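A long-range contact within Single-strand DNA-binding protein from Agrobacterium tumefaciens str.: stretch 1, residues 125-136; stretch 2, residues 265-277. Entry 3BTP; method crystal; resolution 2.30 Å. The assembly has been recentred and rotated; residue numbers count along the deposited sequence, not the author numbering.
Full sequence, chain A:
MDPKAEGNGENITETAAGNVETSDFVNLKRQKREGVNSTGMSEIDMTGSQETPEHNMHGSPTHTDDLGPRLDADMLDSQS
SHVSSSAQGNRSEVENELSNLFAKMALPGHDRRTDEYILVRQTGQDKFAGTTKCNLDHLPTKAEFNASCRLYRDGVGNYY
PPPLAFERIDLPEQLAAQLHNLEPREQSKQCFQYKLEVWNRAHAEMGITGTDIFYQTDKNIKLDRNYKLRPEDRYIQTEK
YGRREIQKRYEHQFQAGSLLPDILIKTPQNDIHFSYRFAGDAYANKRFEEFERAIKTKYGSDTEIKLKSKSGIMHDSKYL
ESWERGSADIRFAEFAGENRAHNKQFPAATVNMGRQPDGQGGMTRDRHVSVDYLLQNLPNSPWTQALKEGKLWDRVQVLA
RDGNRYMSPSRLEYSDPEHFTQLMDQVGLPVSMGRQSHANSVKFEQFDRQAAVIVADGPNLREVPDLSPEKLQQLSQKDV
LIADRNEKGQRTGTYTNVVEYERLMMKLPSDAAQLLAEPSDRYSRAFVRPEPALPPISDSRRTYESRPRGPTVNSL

Stretch 1 125-136: QDKFAGTTKCNL
Stretch 2 265-277: IKTPQNDIHFSYR

Three waters do much of the work that direct backbone hydrogen bonds do in an ordinary sheet. The strand that ends at Thr-132 and the strand that ends at Ser-275 run nearly antiparallel, at 153° between their N-to-C directions, with axes approaching to 6.4 Å. Water 1 donates to Gly-130 O (2.8 Å) and accepts from Ile-272 N (3.0 Å); water 2 accepts from Gly-130 N (2.9 Å) and donates to Ile-272 O (3.0 Å). The pair Gly-130 and Ile-272 is thus joined through water at both its NH and its CO.

The register sets Thr-132 beside Asn-270 (CA to CA 6.1 Å), Gly-130 beside Ile-272 (5.6 Å), Phe-128 beside Phe-274 (7.1 Å) and Asp-126 beside Tyr-276 (8.9 Å), so the backbones diverge toward the aromatic end. The first stretch is extended from Lys-127 to Ala-129 (phi/psi near -124/140, -141/156 and -137/145) and on through Gly-130 (-125/146) and Thr-131 (-129/128). The partner strand is similar, from Ile-272 (-108/129) to Phe-274 (-118/147). Alternation turns Phe-128 and Thr-132 toward the partner and Lys-127, Ala-129 and Thr-131 away; across the gap, Ile-272 and Phe-274 point toward the first stretch and His-273 away.

Glycine suits position 130 because there is little room for a side chain: an ideal CB on Gly-130 would lie 3.0 Å from Ile-272 CG2 and 3.5 Å from Phe-274 CE2. Ile-272 (chi1 and chi2 both m) instead lies against the bare backbone, its CB 3.7 Å from Gly-130 O. Phe-274 (chi1 -81°, chi2 -64°) turns its ring edge to Gly-130 N, which is 3.8 Å from Phe-274 CE2.

Beyond the glycine, aromatic groups fill the widening gap, their wide, flat rings long enough to reach across it. Phe-128 (chi1 m, chi2 -88°) places CB 3.9 Å from Phe-274 CD2 and CE2 4.1 Å from Tyr-276 CE2, both apolar contacts. Tyr-276 (chi1 -85°, chi2 -76°) brings OH to 3.7 Å from Phe-128 CE2, at the edge of that ring, while Asp-126 O lies at the edge of the tyrosine ring, 3.6 Å from Tyr-276 CE2. Asp-126 adopts a left-handed backbone (55/30).

The other end is polar. Thr-267 to Asn-270 form a type I turn, closed by Asn-270 N to Thr-267 O at 2.7 Å; Asn-270 then takes phi/psi 81/20, a positive phi that asparagine tolerates well. Thr-132 (chi1 m) donates from OG1 to Asn-270 O at 2.5 Å, a short hydrogen bond, and the same OG1 lies 3.4 Å from Ile-272 CD1. Threonine suits the place because its short side chain puts a hydroxyl directly at the carbonyl. Its psi of 146° leads into the 3-10 segment Lys-133 to Asn-135, where Asn-135 N bonds back to Thr-132 O (2.9 Å). The amide of Asn-135 (chi1 m, chi2 -16°) can offer NH groups to both a carbonyl and a water: ND2 makes a weak hydrogen bond to Gln-269 O at 3.4 Å. Water 3 completes the join, accepting from Thr-132 N (2.6 Å) and Asn-135 ND2 (2.8 Å) and donating to Asn-270 O (2.8 Å).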

# COMPACT_ATOMS: atom_id res chain seq x y z
N GLN A 125 20.59 -24.48 2.88
CA GLN A 125 19.35 -24.83 2.21
C GLN A 125 18.25 -24.06 2.95
O GLN A 125 18.02 -24.26 4.15
CB GLN A 125 19.07 -26.36 2.20
CG GLN A 125 17.74 -26.82 1.46
CD GLN A 125 17.58 -26.18 0.06
OE1 GLN A 125 18.52 -26.16 -0.73
NE2 GLN A 125 16.39 -25.65 -0.23
N ASP A 126 17.58 -23.17 2.23
CA ASP A 126 16.53 -22.33 2.81
C ASP A 126 16.98 -21.53 4.04
O ASP A 126 16.18 -21.28 4.95
CB ASP A 126 15.31 -23.21 3.12
CG ASP A 126 14.80 -23.94 1.88
OD1 ASP A 126 14.48 -23.26 0.86
OD2 ASP A 126 14.70 -25.19 1.94
N LYS A 127 18.27 -21.18 4.09
CA LYS A 127 18.79 -20.40 5.21
C LYS A 127 19.45 -19.12 4.69
O LYS A 127 20.11 -19.14 3.68
CB LYS A 127 19.75 -21.20 6.12
CG LYS A 127 19.14 -22.45 6.81
CD LYS A 127 20.26 -23.42 7.22
CE LYS A 127 19.76 -24.77 7.83
NZ LYS A 127 19.21 -25.77 6.81
N PHE A 128 19.23 -18.01 5.39
CA PHE A 128 19.66 -16.68 4.97
C PHE A 128 20.16 -15.92 6.16
O PHE A 128 19.77 -16.19 7.28
CB PHE A 128 18.47 -15.92 4.36
CG PHE A 128 17.79 -16.67 3.25
CD1 PHE A 128 18.23 -16.54 1.95
CD2 PHE A 128 16.71 -17.49 3.51
CE1 PHE A 128 17.58 -17.25 0.92
CE2 PHE A 128 16.08 -18.19 2.51
CZ PHE A 128 16.52 -18.08 1.20
N ALA A 129 21.02 -14.93 5.89
CA ALA A 129 21.44 -14.00 6.92
C ALA A 129 21.42 -12.61 6.31
O ALA A 129 21.71 -12.44 5.12
CB ALA A 129 22.84 -14.34 7.45
N GLY A 130 21.08 -11.62 7.13
CA GLY A 130 21.05 -10.23 6.65
C GLY A 130 21.92 -9.37 7.53
O GLY A 130 22.02 -9.61 8.71
N THR A 131 22.55 -8.37 6.94
CA THR A 131 23.13 -7.29 7.75
C THR A 131 22.73 -5.90 7.30
O THR A 131 22.77 -5.55 6.14
CB THR A 131 24.68 -7.49 8.14
OG1 THR A 131 25.42 -6.28 8.01
CG2 THR A 131 25.29 -8.56 7.38
N THR A 132 22.23 -5.14 8.26
CA THR A 132 21.82 -3.78 7.98
C THR A 132 23.04 -2.93 7.68
O THR A 132 24.10 -3.14 8.29
CB THR A 132 21.04 -3.22 9.20
OG1 THR A 132 19.98 -4.14 9.49
CG2 THR A 132 20.43 -1.84 8.87
N LYS A 133 22.88 -1.97 6.80
CA LYS A 133 23.98 -1.09 6.44
C LYS A 133 24.85 -0.65 7.65
O LYS A 133 26.08 -0.82 7.62
CB LYS A 133 23.45 0.14 5.68
CG LYS A 133 24.37 1.43 5.80
CD LYS A 133 23.76 2.69 5.12
CE LYS A 133 24.89 3.54 4.57
NZ LYS A 133 24.49 4.90 3.99
N CYS A 134 24.22 -0.12 8.71
CA CYS A 134 24.99 0.40 9.88
C CYS A 134 25.76 -0.66 10.70
O CYS A 134 26.58 -0.27 11.55
CB CYS A 134 24.06 1.14 10.87
SG CYS A 134 22.75 0.02 11.57
N ASN A 135 25.46 -1.96 10.51
CA ASN A 135 26.12 -3.07 11.23
C ASN A 135 27.25 -3.71 10.42
O ASN A 135 27.95 -4.56 10.94
CB ASN A 135 25.11 -4.16 11.63
CG ASN A 135 24.17 -3.71 12.76
OD1 ASN A 135 24.43 -2.73 13.45
ND2 ASN A 135 23.10 -4.45 12.99
N LEU A 136 27.41 -3.35 9.15
CA LEU A 136 28.50 -3.92 8.35
C LEU A 136 29.89 -3.65 8.94
O LEU A 136 30.24 -2.50 9.15
CB LEU A 136 28.46 -3.44 6.90
CG LEU A 136 27.34 -3.92 5.96
CD1 LEU A 136 27.30 -2.95 4.80
CD2 LEU A 136 27.58 -5.28 5.54
N ILE A 265 12.49 -9.84 10.61
CA ILE A 265 12.38 -9.10 11.85
C ILE A 265 13.61 -8.21 11.92
O ILE A 265 14.71 -8.66 11.73
CB ILE A 265 12.45 -10.08 13.08
CG1 ILE A 265 11.52 -11.31 12.92
CG2 ILE A 265 12.37 -9.33 14.50
CD1 ILE A 265 10.08 -11.02 13.00
N LYS A 266 13.44 -6.94 12.20
CA LYS A 266 14.60 -6.08 12.33
C LYS A 266 14.53 -5.47 13.73
O LYS A 266 13.68 -4.61 13.97
CB LYS A 266 14.57 -4.98 11.29
CG LYS A 266 15.83 -4.07 11.36
CD LYS A 266 16.08 -3.25 10.05
CE LYS A 266 15.20 -2.09 9.96
NZ LYS A 266 15.09 -1.11 11.14
N THR A 267 15.44 -5.88 14.63
CA THR A 267 15.36 -5.47 16.05
C THR A 267 15.77 -3.99 16.19
O THR A 267 16.34 -3.41 15.26
CB THR A 267 16.35 -6.33 16.95
OG1 THR A 267 17.68 -5.82 16.82
CG2 THR A 267 16.34 -7.82 16.61
N PRO A 268 15.52 -3.38 17.38
CA PRO A 268 15.97 -2.01 17.64
C PRO A 268 17.48 -1.78 17.45
O PRO A 268 17.91 -0.63 17.20
CB PRO A 268 15.57 -1.82 19.09
CG PRO A 268 14.30 -2.71 19.21
CD PRO A 268 14.77 -3.93 18.55
N GLN A 269 18.28 -2.85 17.58
CA GLN A 269 19.74 -2.78 17.23
C GLN A 269 20.06 -2.98 15.73
O GLN A 269 21.25 -2.93 15.34
CB GLN A 269 20.57 -3.80 18.07
CG GLN A 269 20.42 -3.63 19.59
CD GLN A 269 19.02 -4.02 20.17
OE1 GLN A 269 18.41 -5.03 19.78
NE2 GLN A 269 18.55 -3.25 21.14
N ASN A 270 19.03 -3.25 14.90
CA ASN A 270 19.14 -3.32 13.44
C ASN A 270 19.68 -4.66 13.00
O ASN A 270 20.22 -4.82 11.90
CB ASN A 270 19.94 -2.11 12.85
CG ASN A 270 19.06 -0.86 12.53
OD1 ASN A 270 19.48 0.27 12.76
ND2 ASN A 270 17.85 -1.06 11.99
N ASP A 271 19.56 -5.62 13.89
CA ASP A 271 19.86 -7.01 13.66
C ASP A 271 18.64 -7.63 12.94
O ASP A 271 17.50 -7.37 13.32
CB ASP A 271 20.04 -7.73 15.03
CG ASP A 271 21.35 -7.29 15.82
OD1 ASP A 271 22.47 -7.19 15.21
OD2 ASP A 271 21.25 -7.08 17.08
N ILE A 272 18.91 -8.52 12.00
CA ILE A 272 17.93 -9.12 11.14
C ILE A 272 17.74 -10.56 11.54
O ILE A 272 18.73 -11.32 11.69
CB ILE A 272 18.46 -9.09 9.67
CG1 ILE A 272 18.85 -7.65 9.24
CG2 ILE A 272 17.50 -9.77 8.75
CD1 ILE A 272 17.73 -6.66 9.43
N HIS A 273 16.47 -10.97 11.75
CA HIS A 273 16.16 -12.40 11.87
C HIS A 273 15.14 -12.76 10.82
O HIS A 273 14.25 -11.98 10.50
CB HIS A 273 15.69 -12.76 13.29
CG HIS A 273 16.72 -12.44 14.35
ND1 HIS A 273 16.80 -11.21 14.95
CD2 HIS A 273 17.76 -13.17 14.83
CE1 HIS A 273 17.84 -11.20 15.78
NE2 HIS A 273 18.43 -12.38 15.73
N PHE A 274 15.29 -13.93 10.25
CA PHE A 274 14.45 -14.38 9.16
C PHE A 274 13.73 -15.58 9.58
O PHE A 274 14.24 -16.38 10.30
CB PHE A 274 15.28 -14.78 7.99
CG PHE A 274 15.73 -13.63 7.15
CD1 PHE A 274 14.81 -12.84 6.48
CD2 PHE A 274 17.09 -13.39 6.97
CE1 PHE A 274 15.24 -11.83 5.66
CE2 PHE A 274 17.51 -12.39 6.16
CZ PHE A 274 16.60 -11.59 5.51
N SER A 275 12.52 -15.73 9.06
CA SER A 275 11.66 -16.82 9.44
C SER A 275 10.77 -17.29 8.26
O SER A 275 10.35 -16.49 7.40
CB SER A 275 10.80 -16.33 10.59
OG SER A 275 10.49 -17.41 11.43
N TYR A 276 10.54 -18.61 8.22
CA TYR A 276 9.50 -19.26 7.38
C TYR A 276 8.33 -19.78 8.25
O TYR A 276 8.57 -20.35 9.27
CB TYR A 276 10.09 -20.45 6.68
CG TYR A 276 10.81 -20.20 5.40
CD1 TYR A 276 10.08 -19.94 4.22
CD2 TYR A 276 12.22 -20.29 5.33
CE1 TYR A 276 10.74 -19.75 2.98
CE2 TYR A 276 12.88 -20.11 4.09
CZ TYR A 276 12.12 -19.83 2.94
OH TYR A 276 12.75 -19.62 1.72
N ARG A 277 7.09 -19.57 7.83
CA ARG A 277 5.93 -20.28 8.33
C ARG A 277 5.90 -21.69 7.72
O ARG A 277 6.50 -21.95 6.65
CB ARG A 277 4.63 -19.51 7.99
CG ARG A 277 4.17 -18.41 9.01
CD ARG A 277 2.65 -17.94 8.88
NE ARG A 277 1.63 -18.60 9.78
CZ ARG A 277 2.01 -19.34 10.78
NH1 ARG A 277 3.30 -19.42 10.99
NH2 ARG A 277 1.17 -19.91 11.61
O HOH W 1 21.80 -8.81 11.35
O HOH W 2 20.59 -12.67 9.84
O HOH W 3 22.45 -6.04 10.74